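Local coordinates for nucleosome assembly protein 1, putative (PDB 3FS3) that probably binds histones and chromatin as a nucleosome assembly chaperone of the malaria parasite Plasmodium falciparum, at residues A[135-140]-A[236-241]; A[160-165]-A[275-280]. All blocks are in the same frame, centred on the assembly; numbering follows the deposited sequence.

Both contacts belong to the globular alpha/beta part of the NAP fold and meet at the four-stranded antiparallel sheet, their centres about 11 Å apart. Along the chain the segments alternate: 135-140, 160-165, 236-241, 275-280. In contact 1, helix 131-137 packs against the short 3-10 turn of 236-241; in contact 2, strand 158-164 packs across helix 260-289. The two touch directly. Tyr139 O lies 2.9 Å from Ala165 N, a probable hydrogen bond between 135-140 and 160-165, and Phe241 CZ comes to 3.5 Å from Phe162 CD2 in an edge-to-face pair. This ring pair joins the contacts on strand 158-164, and together they tie the 236-241 turn, helix 131-137 and helix 260-289 to the sheet.

Contact 1: residues A[135-140]-A[236-241]; sequences EILVYL and SFFHFF
Ile136 and Phe238 form the tight part of this contact, where helix 131-137 meets the 3-10 turn of 236-241. Ile136 CG2 is 3.3 Å from Phe238 CZ. Ile136 CB and CD1 follow the CE2 side of the same ring, CD1 at 3.9 Å from Phe238 CE2. With CG2 anti to the backbone N and CG1 anti to the carbonyl carbon (chi1 -57°), both branches of the isoleucine reach the ring. The Leu137 side is looser: its CD2 methyl touches both phenylalanines from one side. Leu137 CD2 is 3.9 Å from Phe238 CZ. The same methyl lies 4.0 Å from Phe237 CD2. Phe237 also lays CD2 over the centre of one face of the Phe238 ring, 4.0 Å above its plane. The solvent side is marked by exposed Glu135 and partly exposed His239, which take no part in the packing between the segments. An ST turn shapes the aromatic segment: Ser236 OG accepts from Phe238 N at 3.1 Å, and Asp133 of helix 131-137 bonds to both Ser236 OG and Phe237 N. The chemistry is therefore divided: buried hydrocarbon surfaces make the direct contact, while the polar bonds at its border hold the turn that presents the rings.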
loop_
_atom_site.group_PDB
_atom_site.type_symbol
_atom_site.label_atom_id
_atom_site.label_comp_id
_atom_site.label_asym_id
_atom_site.label_seq_id
_atom_site.Cartn_x
_atom_site.Cartn_y
_atom_site.Cartn_z
ATOM N N GLU A 135 -29.575 15.762 1.936
ATOM C CA GLU A 135 -30.933 15.543 1.458
ATOM C C GLU A 135 -30.920 14.714 0.183
ATOM O O GLU A 135 -31.922 14.102 -0.177
ATOM C CB GLU A 135 -31.673 16.873 1.237
ATOM C CG GLU A 135 -31.017 17.858 0.296
ATOM C CD GLU A 135 -31.695 19.222 0.344
ATOM O OE1 GLU A 135 -31.785 19.805 1.451
ATOM O OE2 GLU A 135 -32.138 19.715 -0.716
ATOM N N ILE A 136 -29.774 14.670 -0.486
ATOM C CA ILE A 136 -29.668 13.881 -1.706
ATOM C C ILE A 136 -29.213 12.451 -1.372
ATOM O O ILE A 136 -29.753 11.468 -1.894
ATOM C CB ILE A 136 -28.675 14.530 -2.702
ATOM C CG1 ILE A 136 -29.117 15.965 -3.002
ATOM C CG2 ILE A 136 -28.648 13.748 -4.021
ATOM C CD1 ILE A 136 -28.126 16.744 -3.854
ATOM N N LEU A 137 -28.251 12.340 -0.464
ATOM C CA LEU A 137 -27.696 11.051 -0.080
ATOM C C LEU A 137 -28.681 10.102 0.619
ATOM O O LEU A 137 -28.464 8.890 0.651
ATOM C CB LEU A 137 -26.441 11.275 0.778
ATOM C CG LEU A 137 -25.259 11.923 0.043
ATOM C CD1 LEU A 137 -24.184 12.326 1.053
ATOM C CD2 LEU A 137 -24.685 10.940 -1.005
ATOM N N VAL A 138 -29.761 10.644 1.169
ATOM C CA VAL A 138 -30.758 9.812 1.825
ATOM C C VAL A 138 -31.496 8.945 0.794
ATOM O O VAL A 138 -32.198 8.006 1.159
ATOM C CB VAL A 138 -31.802 10.660 2.600
ATOM C CG1 VAL A 138 -31.114 11.438 3.732
ATOM C CG2 VAL A 138 -32.520 11.607 1.648
ATOM N N TYR A 139 -31.340 9.266 -0.486
ATOM C CA TYR A 139 -31.980 8.496 -1.553
ATOM C C TYR A 139 -31.065 7.365 -2.027
ATOM O O TYR A 139 -31.435 6.572 -2.887
ATOM C CB TYR A 139 -32.310 9.411 -2.735
ATOM C CG TYR A 139 -33.496 10.311 -2.475
ATOM C CD1 TYR A 139 -34.794 9.867 -2.727
ATOM C CD2 TYR A 139 -33.330 11.586 -1.920
ATOM C CE1 TYR A 139 -35.900 10.660 -2.435
ATOM C CE2 TYR A 139 -34.438 12.392 -1.616
ATOM C CZ TYR A 139 -35.720 11.915 -1.876
ATOM O OH TYR A 139 -36.830 12.660 -1.545
ATOM N N LEU A 140 -29.869 7.295 -1.453
ATOM C CA LEU A 140 -28.899 6.277 -1.830
ATOM C C LEU A 140 -29.414 4.873 -1.451
ATOM O O LEU A 140 -29.793 4.632 -0.303
ATOM C CB LEU A 140 -27.557 6.608 -1.147
ATOM C CG LEU A 140 -26.236 6.213 -1.817
ATOM C CD1 LEU A 140 -26.288 6.502 -3.311
ATOM C CD2 LEU A 140 -25.083 6.967 -1.163
ATOM N N SER A 236 -19.312 20.409 -2.675
ATOM C CA SER A 236 -20.308 19.357 -2.571
ATOM C C SER A 236 -19.704 17.996 -2.841
ATOM O O SER A 236 -18.768 17.857 -3.636
ATOM C CB SER A 236 -21.436 19.595 -3.568
ATOM O OG SER A 236 -22.226 18.427 -3.713
ATOM N N PHE A 237 -20.250 16.985 -2.180
ATOM C CA PHE A 237 -19.774 15.635 -2.370
ATOM C C PHE A 237 -19.874 15.236 -3.840
ATOM O O PHE A 237 -19.037 14.507 -4.362
ATOM C CB PHE A 237 -20.616 14.654 -1.552
ATOM C CG PHE A 237 -20.421 13.230 -1.959
ATOM C CD1 PHE A 237 -19.232 12.570 -1.667
ATOM C CD2 PHE A 237 -21.402 12.558 -2.677
ATOM C CE1 PHE A 237 -19.024 11.258 -2.084
ATOM C CE2 PHE A 237 -21.201 11.249 -3.097
ATOM C CZ PHE A 237 -20.012 10.598 -2.801
ATOM N N PHE A 238 -20.911 15.722 -4.506
ATOM C CA PHE A 238 -21.144 15.358 -5.890
ATOM C C PHE A 238 -20.118 15.849 -6.904
ATOM O O PHE A 238 -20.203 15.538 -8.095
ATOM C CB PHE A 238 -22.582 15.744 -6.243
ATOM C CG PHE A 238 -23.602 14.923 -5.496
ATOM C CD1 PHE A 238 -24.044 13.705 -6.008
ATOM C CD2 PHE A 238 -24.050 15.322 -4.235
ATOM C CE1 PHE A 238 -24.919 12.890 -5.272
ATOM C CE2 PHE A 238 -24.921 14.522 -3.490
ATOM C CZ PHE A 238 -25.358 13.299 -4.009
ATOM N N HIS A 239 -19.122 16.586 -6.420
ATOM C CA HIS A 239 -18.044 17.051 -7.280
ATOM C C HIS A 239 -17.180 15.827 -7.553
ATOM O O HIS A 239 -16.302 15.849 -8.411
ATOM C CB HIS A 239 -17.225 18.135 -6.578
ATOM C CG HIS A 239 -17.757 19.517 -6.790
ATOM N ND1 HIS A 239 -17.917 20.421 -5.764
ATOM C CD2 HIS A 239 -18.160 20.150 -7.917
ATOM C CE1 HIS A 239 -18.398 21.553 -6.249
ATOM N NE2 HIS A 239 -18.554 21.414 -7.553
ATOM N N PHE A 240 -17.447 14.761 -6.802
ATOM C CA PHE A 240 -16.746 13.491 -6.942
ATOM C C PHE A 240 -16.979 12.953 -8.352
ATOM O O PHE A 240 -16.113 12.315 -8.944
ATOM C CB PHE A 240 -17.296 12.487 -5.919
ATOM C CG PHE A 240 -16.712 11.100 -6.036
ATOM C CD1 PHE A 240 -15.485 10.792 -5.457
ATOM C CD2 PHE A 240 -17.402 10.097 -6.714
ATOM C CE1 PHE A 240 -14.949 9.502 -5.546
ATOM C CE2 PHE A 240 -16.874 8.799 -6.811
ATOM C CZ PHE A 240 -15.643 8.503 -6.223
ATOM N N PHE A 241 -18.163 13.203 -8.889
ATOM C CA PHE A 241 -18.485 12.715 -10.222
ATOM C C PHE A 241 -18.012 13.688 -11.295
ATOM O O PHE A 241 -18.790 14.174 -12.113
ATOM C CB PHE A 241 -19.986 12.448 -10.303
ATOM C CG PHE A 241 -20.459 11.425 -9.300
ATOM C CD1 PHE A 241 -20.298 10.067 -9.548
ATOM C CD2 PHE A 241 -21.024 11.826 -8.090
ATOM C CE1 PHE A 241 -20.688 9.120 -8.617
ATOM C CE2 PHE A 241 -21.419 10.892 -7.147
ATOM C CZ PHE A 241 -21.251 9.530 -7.411
#

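Contact 2: residues A[160-165]-A[275-280]; sequences LSFYFA and LTIKER
Leu160 and Ile277 bring together the antiparallel sheet and the last modelled helix, 260-289, of the NAP alpha/beta domain, the helix lying across strand 158-164. The local axes run at 85° to each other, 10.1 Å apart, so the strand offers the helix just two alternate side chains, Leu160 and Phe162. Ile277 meets both, one branch to each. From CB, which points toward the strand, its two branches part: CG2, anti to the backbone N, turns to Leu160 and lies 4.4 Å from Leu160 CD2, whereas CG1, anti to the carbonyl carbon (chi1 -71°), makes no close contact with the strand and carries CD1 on in an extended line (chi2 179°). Ile277 CD1 ends at the edge of the Phe162 ring, near its plane, meeting the rim atoms CZ and CE1 and closing to 3.7 Å from Phe162 CZ. Isoleucine and phenylalanine approach from opposite directions. Ile143 of strand 140-147 also touches Ile277. The next residue, Lys278, contributes only the root of its chain, crossing Leu160 at about a right angle. Its remaining methylenes lead away from the strand, and the residue makes a cation-pi contact with Phe158. Lys278 CB rests 4.0 Å from Leu160 CD2.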
loop_
_atom_site.group_PDB
_atom_site.type_symbol
_atom_site.label_atom_id
_atom_site.label_comp_id
_atom_site.label_asym_id
_atom_site.label_seq_id
_atom_site.Cartn_x
_atom_site.Cartn_y
_atom_site.Cartn_z
ATOM N N LEU A 160 -16.849 2.407 -9.363
ATOM C CA LEU A 160 -17.736 2.572 -8.214
ATOM C C LEU A 160 -19.126 3.000 -8.684
ATOM O O LEU A 160 -19.259 3.948 -9.451
ATOM C CB LEU A 160 -17.174 3.630 -7.267
ATOM C CG LEU A 160 -15.856 3.314 -6.571
ATOM C CD1 LEU A 160 -15.426 4.539 -5.765
ATOM C CD2 LEU A 160 -16.011 2.080 -5.675
ATOM N N SER A 161 -20.162 2.305 -8.229
ATOM C CA SER A 161 -21.525 2.646 -8.630
ATOM C C SER A 161 -22.380 3.054 -7.440
ATOM O O SER A 161 -22.384 2.388 -6.407
ATOM C CB SER A 161 -22.188 1.468 -9.349
ATOM O OG SER A 161 -21.508 1.158 -10.551
ATOM N N PHE A 162 -23.095 4.161 -7.603
ATOM C CA PHE A 162 -23.977 4.705 -6.578
ATOM C C PHE A 162 -25.414 4.625 -7.105
ATOM O O PHE A 162 -25.792 5.353 -8.027
ATOM C CB PHE A 162 -23.582 6.156 -6.289
ATOM C CG PHE A 162 -22.176 6.307 -5.761
ATOM C CD1 PHE A 162 -21.945 6.551 -4.409
ATOM C CD2 PHE A 162 -21.085 6.167 -6.609
ATOM C CE1 PHE A 162 -20.646 6.654 -3.912
ATOM C CE2 PHE A 162 -19.781 6.268 -6.124
ATOM C CZ PHE A 162 -19.563 6.513 -4.768
ATOM N N TYR A 163 -26.203 3.724 -6.526
ATOM C CA TYR A 163 -27.580 3.528 -6.950
ATOM C C TYR A 163 -28.521 4.416 -6.150
ATOM O O TYR A 163 -28.504 4.407 -4.918
ATOM C CB TYR A 163 -27.965 2.055 -6.785
ATOM C CG TYR A 163 -27.144 1.126 -7.654
ATOM C CD1 TYR A 163 -27.667 0.584 -8.832
ATOM C CD2 TYR A 163 -25.824 0.819 -7.320
ATOM C CE1 TYR A 163 -26.891 -0.238 -9.658
ATOM C CE2 TYR A 163 -25.047 0.007 -8.133
ATOM C CZ TYR A 163 -25.582 -0.516 -9.301
ATOM O OH TYR A 163 -24.784 -1.282 -10.117
ATOM N N PHE A 164 -29.346 5.180 -6.855
ATOM C CA PHE A 164 -30.271 6.093 -6.198
ATOM C C PHE A 164 -31.724 5.760 -6.498
ATOM O O PHE A 164 -32.069 5.365 -7.615
ATOM C CB PHE A 164 -29.998 7.529 -6.657
ATOM C CG PHE A 164 -28.722 8.107 -6.128
ATOM C CD1 PHE A 164 -28.719 8.857 -4.956
ATOM C CD2 PHE A 164 -27.526 7.923 -6.812
ATOM C CE1 PHE A 164 -27.550 9.422 -4.477
ATOM C CE2 PHE A 164 -26.347 8.485 -6.336
ATOM C CZ PHE A 164 -26.359 9.238 -5.166
ATOM N N ALA A 165 -32.578 5.924 -5.495
ATOM C CA ALA A 165 -33.998 5.689 -5.684
ATOM C C ALA A 165 -34.498 6.914 -6.438
ATOM O O ALA A 165 -33.805 7.929 -6.513
ATOM C CB ALA A 165 -34.699 5.580 -4.335
ATOM N N LEU A 275 -10.964 5.273 -2.814
ATOM C CA LEU A 275 -10.311 4.137 -2.191
ATOM C C LEU A 275 -10.987 3.781 -0.869
ATOM O O LEU A 275 -11.139 2.612 -0.535
ATOM C CB LEU A 275 -8.836 4.462 -1.949
ATOM C CG LEU A 275 -7.899 3.260 -1.856
ATOM C CD1 LEU A 275 -7.810 2.577 -3.220
ATOM C CD2 LEU A 275 -6.521 3.722 -1.419
ATOM N N THR A 276 -11.384 4.802 -0.118
ATOM C CA THR A 276 -12.033 4.590 1.165
ATOM C C THR A 276 -13.400 3.941 0.976
ATOM O O THR A 276 -13.786 3.059 1.741
ATOM C CB THR A 276 -12.206 5.918 1.924
ATOM O OG1 THR A 276 -10.920 6.515 2.133
ATOM C CG2 THR A 276 -12.865 5.686 3.269
ATOM N N ILE A 277 -14.130 4.380 -0.042
ATOM C CA ILE A 277 -15.445 3.820 -0.310
ATOM C C ILE A 277 -15.286 2.370 -0.732
ATOM O O ILE A 277 -15.986 1.489 -0.250
ATOM C CB ILE A 277 -16.174 4.602 -1.425
ATOM C CG1 ILE A 277 -16.582 5.981 -0.898
ATOM C CG2 ILE A 277 -17.390 3.807 -1.919
ATOM C CD1 ILE A 277 -17.294 6.858 -1.911
ATOM N N LYS A 278 -14.337 2.140 -1.628
ATOM C CA LYS A 278 -14.055 0.814 -2.152
ATOM C C LYS A 278 -13.557 -0.187 -1.116
ATOM O O LYS A 278 -14.069 -1.297 -1.023
ATOM C CB LYS A 278 -13.022 0.936 -3.280
ATOM C CG LYS A 278 -12.375 -0.368 -3.718
ATOM C CD LYS A 278 -11.496 -0.133 -4.943
ATOM C CE LYS A 278 -10.847 -1.416 -5.441
ATOM N NZ LYS A 278 -9.802 -1.925 -4.502
ATOM N N GLU A 279 -12.569 0.211 -0.328
ATOM C CA GLU A 279 -11.986 -0.701 0.650
ATOM C C GLU A 279 -12.549 -0.641 2.062
ATOM O O GLU A 279 -12.373 -1.578 2.834
ATOM C CB GLU A 279 -10.478 -0.472 0.718
ATOM C CG GLU A 279 -9.799 -0.440 -0.633
ATOM C CD GLU A 279 -8.292 -0.409 -0.517
ATOM O OE1 GLU A 279 -7.763 0.525 0.128
ATOM O OE2 GLU A 279 -7.637 -1.320 -1.070
ATOM N N ARG A 280 -13.223 0.451 2.398
ATOM C CA ARG A 280 -13.758 0.618 3.740
ATOM C C ARG A 280 -15.274 0.624 3.870
ATOM O O ARG A 280 -15.836 -0.212 4.572
ATOM C CB ARG A 280 -13.177 1.893 4.360
ATOM C CG ARG A 280 -11.828 1.681 5.048
ATOM C CD ARG A 280 -12.024 0.815 6.286
ATOM N NE ARG A 280 -10.864 0.804 7.170
ATOM C CZ ARG A 280 -10.886 0.353 8.422
ATOM N NH1 ARG A 280 -12.009 -0.124 8.935
ATOM N NH2 ARG A 280 -9.786 0.386 9.162
#